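Long-range contacts in Tas1 (Pseudomonas aeruginosa, PDB 6OX6), which is a type VI secretion toxin that pyrophosphorylates adenosine nucleotides to (p)ppApp, draining ADP and ATP from competitor cells: residues Q244-F249 and Q291-D296; K303-A308 and G357-I362; R329-K334 and V348-N353. One frame throughout, in Å; residues are numbered along the deposited sequence. Where two conformers were deposited one is given.

Contact 1: Q244-F249 and Q291-D296; sequences QVPKGF and QKINND
Asn294 gives its side-chain amide to the backbone of the loop before helix 249-253: ND2 donates to Gln244 O over 2.9 Å, nearly straight at 161°. The donor lies in the plane of the carbonyl group, and the acceptor lies close to the plane of the amide, so both flat groups are well turned for the bond. Asparagine suits the place because a short side chain on a helix can carry a donor to a loop carbonyl without a long flexible arm. The other branch of the same amide, OD1, comes up against the proline ring, 3.4 Å from Pro246 CG.

The rest is apolar. Pro246 crosses Ile293 at about a right angle, its CG 3.7 Å from Ile293 CG2. The other arm of the isoleucine ends at Phe249, where CD1 of Ile293 sits at the ring edge, in the ring plane, 3.5 Å from Phe249 CD1. Phe249 CG stands anti to the backbone N (chi1 174°), which brings the root of the ring toward Ile293. A branched isoleucine thus serves two partners, one with each arm.

The loop is shaped by a type II turn from Pro246 to Phe249, closed by Phe249 N donating to Pro246 O at 3.0 Å. Gly248, with its positive phi, takes the turn position that favours glycine and is also the N-cap of the next helix. Met290 adds to the apolar patch under Pro246 and Phe249, while Pro301 and Ile304 cover Ile293. The contact therefore packs the loop leading into helix 249-253 against helix 286-296.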
# COMPACT_ATOMS: atom_id res chain seq x y z
N GLN A 244 6.91 10.56 20.65
CA GLN A 244 7.54 9.43 21.32
C GLN A 244 8.32 8.40 20.50
O GLN A 244 7.75 7.71 19.65
CB GLN A 244 6.51 8.70 22.19
CG GLN A 244 5.75 9.60 23.15
CD GLN A 244 6.49 9.81 24.46
OE1 GLN A 244 7.32 8.99 24.85
NE2 GLN A 244 6.19 10.91 25.14
N VAL A 245 9.62 8.31 20.76
CA VAL A 245 10.46 7.29 20.11
C VAL A 245 9.88 5.91 20.44
O VAL A 245 9.51 5.66 21.60
CB VAL A 245 11.91 7.41 20.60
CG1 VAL A 245 12.80 6.42 19.89
CG2 VAL A 245 12.44 8.84 20.43
N PRO A 246 9.71 5.01 19.47
CA PRO A 246 9.18 3.69 19.80
C PRO A 246 10.25 2.81 20.41
O PRO A 246 11.45 2.97 20.15
CB PRO A 246 8.70 3.14 18.45
CG PRO A 246 8.65 4.34 17.52
CD PRO A 246 9.75 5.24 18.01
N LYS A 247 9.81 1.89 21.26
CA LYS A 247 10.74 0.98 21.92
C LYS A 247 11.44 0.11 20.88
O LYS A 247 10.79 -0.47 20.01
CB LYS A 247 10.01 0.11 22.94
CG LYS A 247 9.43 0.87 24.12
CD LYS A 247 10.24 0.68 25.41
CE LYS A 247 10.76 -0.76 25.59
NZ LYS A 247 11.30 -1.01 26.98
N GLY A 248 12.75 0.02 20.97
CA GLY A 248 13.50 -0.74 19.99
C GLY A 248 13.62 -0.08 18.64
O GLY A 248 14.10 -0.71 17.69
N PHE A 249 13.25 1.20 18.53
CA PHE A 249 13.22 1.86 17.22
C PHE A 249 14.59 1.88 16.56
O PHE A 249 14.72 1.51 15.39
CB PHE A 249 12.71 3.29 17.34
CG PHE A 249 12.79 4.05 16.05
CD1 PHE A 249 11.77 3.95 15.12
CD2 PHE A 249 13.89 4.84 15.76
CE1 PHE A 249 11.84 4.62 13.92
CE2 PHE A 249 13.96 5.52 14.55
CZ PHE A 249 12.93 5.42 13.64
N GLN A 291 6.55 8.28 13.24
CA GLN A 291 5.13 8.63 13.21
C GLN A 291 4.32 7.48 12.62
O GLN A 291 3.23 7.18 13.10
CB GLN A 291 4.92 9.91 12.39
CG GLN A 291 5.14 11.19 13.17
CD GLN A 291 4.34 11.25 14.45
OE1 GLN A 291 4.25 10.26 15.19
NE2 GLN A 291 3.75 12.40 14.73
N LYS A 292 4.85 6.85 11.59
CA LYS A 292 4.16 5.72 10.95
C LYS A 292 4.14 4.49 11.86
O LYS A 292 3.12 3.79 11.95
CB LYS A 292 4.83 5.39 9.61
CG LYS A 292 4.17 4.28 8.84
CD LYS A 292 4.72 4.22 7.42
CE LYS A 292 3.86 3.34 6.52
NZ LYS A 292 4.36 3.40 5.12
N ILE A 293 5.25 4.21 12.55
CA ILE A 293 5.25 3.12 13.53
C ILE A 293 4.22 3.37 14.62
O ILE A 293 3.49 2.46 15.02
CB ILE A 293 6.65 2.95 14.14
CG1 ILE A 293 7.57 2.31 13.11
CG2 ILE A 293 6.55 2.15 15.47
CD1 ILE A 293 9.08 2.54 13.41
N ASN A 294 4.18 4.60 15.15
CA ASN A 294 3.25 4.91 16.23
C ASN A 294 1.79 4.89 15.77
O ASN A 294 0.92 4.45 16.53
CB ASN A 294 3.59 6.27 16.85
CG ASN A 294 4.93 6.27 17.59
OD1 ASN A 294 5.38 5.23 18.06
ND2 ASN A 294 5.55 7.44 17.71
N ASN A 295 1.50 5.39 14.56
CA ASN A 295 0.12 5.51 14.10
C ASN A 295 -0.41 4.24 13.44
O ASN A 295 -1.48 3.74 13.82
CB ASN A 295 -0.02 6.66 13.11
CG ASN A 295 0.08 8.01 13.78
OD1 ASN A 295 -0.43 8.21 14.89
ND2 ASN A 295 0.78 8.93 13.13
N ASP A 296 0.29 3.74 12.42
CA ASP A 296 -0.17 2.52 11.77
C ASP A 296 0.01 1.30 12.65
O ASP A 296 -0.85 0.41 12.67
CB ASP A 296 0.55 2.30 10.45
CG ASP A 296 0.14 3.32 9.38
OD1 ASP A 296 -0.89 4.04 9.57
OD2 ASP A 296 0.84 3.36 8.34

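Contact 2: K303-A308 and G357-I362; sequences KIKDLA and GIPGEI
One direct backbone hydrogen bond joins the segments, Glu361 N to Ala308 O at 3.0 Å and 167°, with the donor tilted 25° from the carbonyl plane.

Water carries the remaining polar links. A first molecule donates to Ile304 O and to Pro359 O, at 2.9 Å and 3.0 Å, and accepts from Leu307 N, so three backbone groups of a loop and a strand start share it. A second donates to Glu361 OE1 at 2.8 Å and to Asp306 OD2 at 3.2 Å, bridging two acidic side chains. In Glu361, chi1 of 167° sets CG anti to the backbone N, and the chain runs on extended to the carboxylate. Asp306 OD2 has its strongest partner in Lys292, with a second salt bridge to Lys284, which makes an aspartate fitting here.

These links lie where strand 308-313 sets out beside strand 359-365, parallel to it, in the five-stranded mixed sheet of the toxin domain, a core consistent with that of RelA/SpoT-type alarmone synthetases. Gly360 has no side chain, and its CA comes up to Ala308 O; helix 256-273 lies against Ala308 and Ile362.

Apolar packing is modest. Lys305 CB meets Pro359 CB at 4.1 Å, the compact proline ring meeting the lysine stem there. Separately, Leu307 CB approaches Ile358 CD1 at 4.4 Å, and Ile358 continues onto Ala259.

Among charged groups, the Lys305 chain bends at its end and NZ donates to Lys303 O at 2.9 Å, in the plane of that carbonyl. The same NZ pairs with Glu21 of the immunity protein, and Lys303 NZ with Glu41 of that chain.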
# COMPACT_ATOMS: atom_id res chain seq x y z
N LYS A 303 7.00 -3.93 12.93
CA LYS A 303 5.89 -4.10 12.01
C LYS A 303 5.99 -3.22 10.77
O LYS A 303 5.23 -3.44 9.81
CB LYS A 303 4.56 -3.79 12.71
CG LYS A 303 4.13 -4.85 13.70
CD LYS A 303 2.69 -4.69 14.14
CE LYS A 303 2.28 -5.87 15.05
NZ LYS A 303 2.88 -5.73 16.43
N ILE A 304 6.89 -2.22 10.75
CA ILE A 304 6.95 -1.32 9.60
C ILE A 304 7.74 -2.00 8.48
O ILE A 304 8.78 -2.62 8.71
CB ILE A 304 7.57 0.03 9.98
CG1 ILE A 304 7.56 0.97 8.77
CG2 ILE A 304 8.99 -0.13 10.50
CD1 ILE A 304 7.87 2.44 9.14
N LYS A 305 7.24 -1.87 7.25
CA LYS A 305 7.75 -2.66 6.14
C LYS A 305 8.37 -1.84 5.01
O LYS A 305 8.90 -2.43 4.06
CB LYS A 305 6.62 -3.54 5.59
CG LYS A 305 5.90 -4.33 6.70
CD LYS A 305 4.81 -5.27 6.16
CE LYS A 305 4.13 -6.06 7.29
NZ LYS A 305 3.45 -5.16 8.30
N ASP A 306 8.35 -0.51 5.09
CA ASP A 306 8.84 0.31 3.99
C ASP A 306 9.94 1.25 4.44
O ASP A 306 10.15 2.31 3.83
CB ASP A 306 7.69 1.09 3.35
CG ASP A 306 7.12 2.19 4.26
OD1 ASP A 306 7.24 2.07 5.51
OD2 ASP A 306 6.53 3.16 3.72
N LEU A 307 10.68 0.89 5.49
CA LEU A 307 11.89 1.65 5.81
C LEU A 307 12.82 1.68 4.60
O LEU A 307 13.32 2.75 4.21
CB LEU A 307 12.57 1.04 7.04
CG LEU A 307 11.83 1.35 8.34
CD1 LEU A 307 12.50 0.66 9.51
CD2 LEU A 307 11.76 2.87 8.57
N ALA A 308 13.04 0.54 3.98
CA ALA A 308 13.71 0.42 2.70
C ALA A 308 12.67 0.12 1.64
O ALA A 308 11.78 -0.72 1.85
CB ALA A 308 14.77 -0.69 2.73
N GLY A 357 17.23 -8.64 8.64
CA GLY A 357 16.25 -8.84 9.68
C GLY A 357 15.10 -7.86 9.70
O GLY A 357 14.40 -7.77 10.72
N ILE A 358 14.91 -7.08 8.64
CA ILE A 358 13.75 -6.20 8.53
C ILE A 358 13.18 -6.34 7.13
O ILE A 358 13.85 -6.80 6.19
CB ILE A 358 14.11 -4.73 8.82
CG1 ILE A 358 15.03 -4.18 7.74
CG2 ILE A 358 14.63 -4.56 10.25
CD1 ILE A 358 14.74 -2.74 7.44
N PRO A 359 11.92 -5.96 6.96
CA PRO A 359 11.29 -6.08 5.64
C PRO A 359 11.71 -4.96 4.69
O PRO A 359 11.99 -3.83 5.09
CB PRO A 359 9.79 -6.04 5.94
CG PRO A 359 9.68 -6.38 7.41
CD PRO A 359 10.93 -5.80 8.03
N GLY A 360 11.79 -5.32 3.41
CA GLY A 360 11.94 -4.34 2.35
C GLY A 360 10.69 -4.37 1.49
O GLY A 360 10.04 -5.40 1.36
N GLU A 361 10.35 -3.22 0.92
CA GLU A 361 9.19 -3.06 0.04
C GLU A 361 9.65 -2.91 -1.40
O GLU A 361 10.46 -2.03 -1.70
CB GLU A 361 8.35 -1.84 0.43
CG GLU A 361 7.32 -1.47 -0.65
CD GLU A 361 6.56 -0.16 -0.37
OE1 GLU A 361 7.01 0.93 -0.81
OE2 GLU A 361 5.49 -0.23 0.29
N ILE A 362 9.12 -3.74 -2.30
CA ILE A 362 9.38 -3.57 -3.73
C ILE A 362 8.05 -3.47 -4.47
O ILE A 362 7.30 -4.45 -4.54
CB ILE A 362 10.23 -4.70 -4.31
CG1 ILE A 362 11.59 -4.76 -3.62
CG2 ILE A 362 10.43 -4.43 -5.78
CD1 ILE A 362 12.41 -5.99 -4.03
O HOH W 1 10.82 -1.72 6.82
O HOH W 2 6.27 3.23 0.57

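Contact 3: R329-K334 and V348-N353; sequences RGAKVK and VNSTMN. With ACT (acetate ion), chain E.
Lys332 and Thr351 form a hydrogen-bonded pair of a beta hairpin, in which strands 332-336 and 347-353 run antiparallel: Lys332 N gives to Thr351 O and Thr351 N to Lys332 O, each at 2.8 Å. Lys334 and Asn349 form the next such pair, Lys334 N to Asn349 O at 2.6 Å and Asn349 N to Lys334 O at 2.9 Å. The non-hydrogen-bonded pair between them, Val333 with Ser350, brings the backbones closer, and Ser350 CB touches Val333 CG2 at 3.9 Å; a small serine fits this close approach beside a branched valine.

Val333 CG1 also meets Val348 CG1 at 4.0 Å, each anti to its own backbone N and so turned toward the other. At the other end Ala331 CB rests on CG of selenomethionine Met352, 3.7 Å away. Helix 319-328 covers Val333, Val348 and Ser350 through Ala327, Ala323 and Leu326.

Further out, Gly330, whose positive phi suits glycine, is the C-prime residue of the Schellman motif that ends that helix. Ser350 OG is held by Ile362 O of the next strand. On the opposite face the immunity protein lays Phe20 against Asn349 and Thr351, and its Phe61 makes a cation-pi contact with Lys334. Beside them one oxygen of an acetate ion, probably from the crystallisation liquor, takes weak hydrogen bonds from Asn349 ND2 at 3.3 Å and Lys334 NZ at 3.4 Å.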
# COMPACT_ATOMS: atom_id res chain seq x y z
N ARG A 329 11.12 -15.57 -4.66
CA ARG A 329 12.16 -15.25 -3.69
C ARG A 329 11.60 -15.09 -2.29
O ARG A 329 12.28 -14.56 -1.41
CB ARG A 329 12.90 -13.99 -4.13
CG ARG A 329 13.51 -14.20 -5.50
CD ARG A 329 14.37 -13.05 -5.87
NE ARG A 329 15.47 -12.90 -4.93
CZ ARG A 329 16.75 -13.11 -5.22
NH1 ARG A 329 17.11 -13.49 -6.45
NH2 ARG A 329 17.67 -12.94 -4.29
N GLY A 330 10.37 -15.56 -2.07
CA GLY A 330 9.78 -15.57 -0.77
C GLY A 330 9.07 -14.30 -0.37
O GLY A 330 8.56 -14.24 0.75
N ALA A 331 9.05 -13.27 -1.23
CA ALA A 331 8.30 -12.06 -0.91
C ALA A 331 6.84 -12.38 -0.65
O ALA A 331 6.25 -13.27 -1.26
CB ALA A 331 8.40 -11.05 -2.06
N LYS A 332 6.23 -11.51 0.15
CA LYS A 332 4.79 -11.52 0.39
C LYS A 332 4.36 -10.62 -0.78
O LYS A 332 4.90 -9.52 -0.94
CB LYS A 332 4.45 -10.87 1.73
CG LYS A 332 3.10 -11.29 2.30
CD LYS A 332 2.84 -10.63 3.64
CE LYS A 332 1.83 -11.41 4.46
NZ LYS A 332 0.82 -12.08 3.59
N VAL A 333 3.38 -11.04 -1.58
CA VAL A 333 3.07 -10.27 -2.78
C VAL A 333 1.59 -9.94 -2.82
O VAL A 333 0.75 -10.83 -2.65
CB VAL A 333 3.48 -11.03 -4.06
CG1 VAL A 333 3.07 -10.20 -5.29
CG2 VAL A 333 5.00 -11.34 -4.05
N LYS A 334 1.26 -8.66 -3.05
CA LYS A 334 -0.11 -8.22 -3.28
C LYS A 334 -0.27 -7.81 -4.74
O LYS A 334 0.39 -6.87 -5.21
CB LYS A 334 -0.46 -7.04 -2.36
CG LYS A 334 -1.85 -6.43 -2.66
CD LYS A 334 -2.43 -5.73 -1.43
CE LYS A 334 -1.49 -4.64 -0.92
NZ LYS A 334 -1.74 -3.34 -1.61
N VAL A 348 1.54 -3.86 -8.45
CA VAL A 348 2.05 -4.92 -7.59
C VAL A 348 2.75 -4.29 -6.41
O VAL A 348 3.49 -3.31 -6.58
CB VAL A 348 3.02 -5.86 -8.32
CG1 VAL A 348 3.69 -6.86 -7.34
CG2 VAL A 348 2.30 -6.57 -9.42
N ASN A 349 2.53 -4.85 -5.23
CA ASN A 349 3.31 -4.50 -4.05
C ASN A 349 3.81 -5.79 -3.41
O ASN A 349 3.12 -6.81 -3.41
CB ASN A 349 2.48 -3.66 -3.05
CG ASN A 349 3.34 -2.97 -2.01
OD1 ASN A 349 4.57 -3.06 -2.04
ND2 ASN A 349 2.69 -2.23 -1.12
N SER A 350 5.02 -5.74 -2.89
CA SER A 350 5.57 -6.93 -2.27
C SER A 350 6.40 -6.51 -1.08
O SER A 350 6.94 -5.40 -1.04
CB SER A 350 6.40 -7.74 -3.25
OG SER A 350 7.61 -7.07 -3.54
N THR A 351 6.52 -7.42 -0.14
CA THR A 351 7.30 -7.22 1.07
C THR A 351 8.33 -8.32 1.13
O THR A 351 7.98 -9.50 1.04
CB THR A 351 6.43 -7.27 2.32
OG1 THR A 351 5.38 -6.31 2.20
CG2 THR A 351 7.26 -6.99 3.58
N MSE A 352 9.59 -7.96 1.33
CA MSE A 352 10.64 -8.95 1.41
C MSE A 352 11.33 -8.92 2.74
O MSE A 352 11.74 -7.84 3.19
CB MSE A 352 11.72 -8.64 0.38
CG MSE A 352 11.30 -9.03 -1.02
SE MSE A 352 12.65 -10.26 -1.77
CE MSE A 352 12.74 -11.47 -0.22
N ASN A 353 11.43 -10.07 3.40
CA ASN A 353 12.17 -10.14 4.65
C ASN A 353 13.65 -10.33 4.31
O ASN A 353 14.06 -11.40 3.86
CB ASN A 353 11.66 -11.28 5.53
CG ASN A 353 10.31 -10.96 6.18
OD1 ASN A 353 9.94 -9.80 6.29
ND2 ASN A 353 9.60 -12.00 6.62
C ACT E . -0.15 0.36 -2.92
O ACT E . 0.01 -0.46 -1.94
OXT ACT E . 0.69 0.76 -3.78
CH3 ACT E . -1.59 0.94 -3.07
O HOH W 3 10.62 -12.55 2.11

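How the contacts relate
The three contacts run from the loop before helix 249-253 to the central sheet. Contacts 1 and 2, with centres about 14 Å apart, are joined by the salt bridge from Lys292 NZ to Asp306 OD2, 2.6 Å, and by Ile304 packing on Ile293. Contacts 2 and 3 are closer, about 10 Å between centres, because strands 347-353 and 359-365 are sheet neighbours: Glu361 CG packs 3.5 Å from Asn349 OD1, and Pro359 packs on Thr351. Contacts 1 and 3 do not touch, their nearest atoms being about 9 Å apart. The immunity protein reaches residues of all three, and a different acetate ion from that of contact 3 lies about 4 Å from the Phe249 side chain.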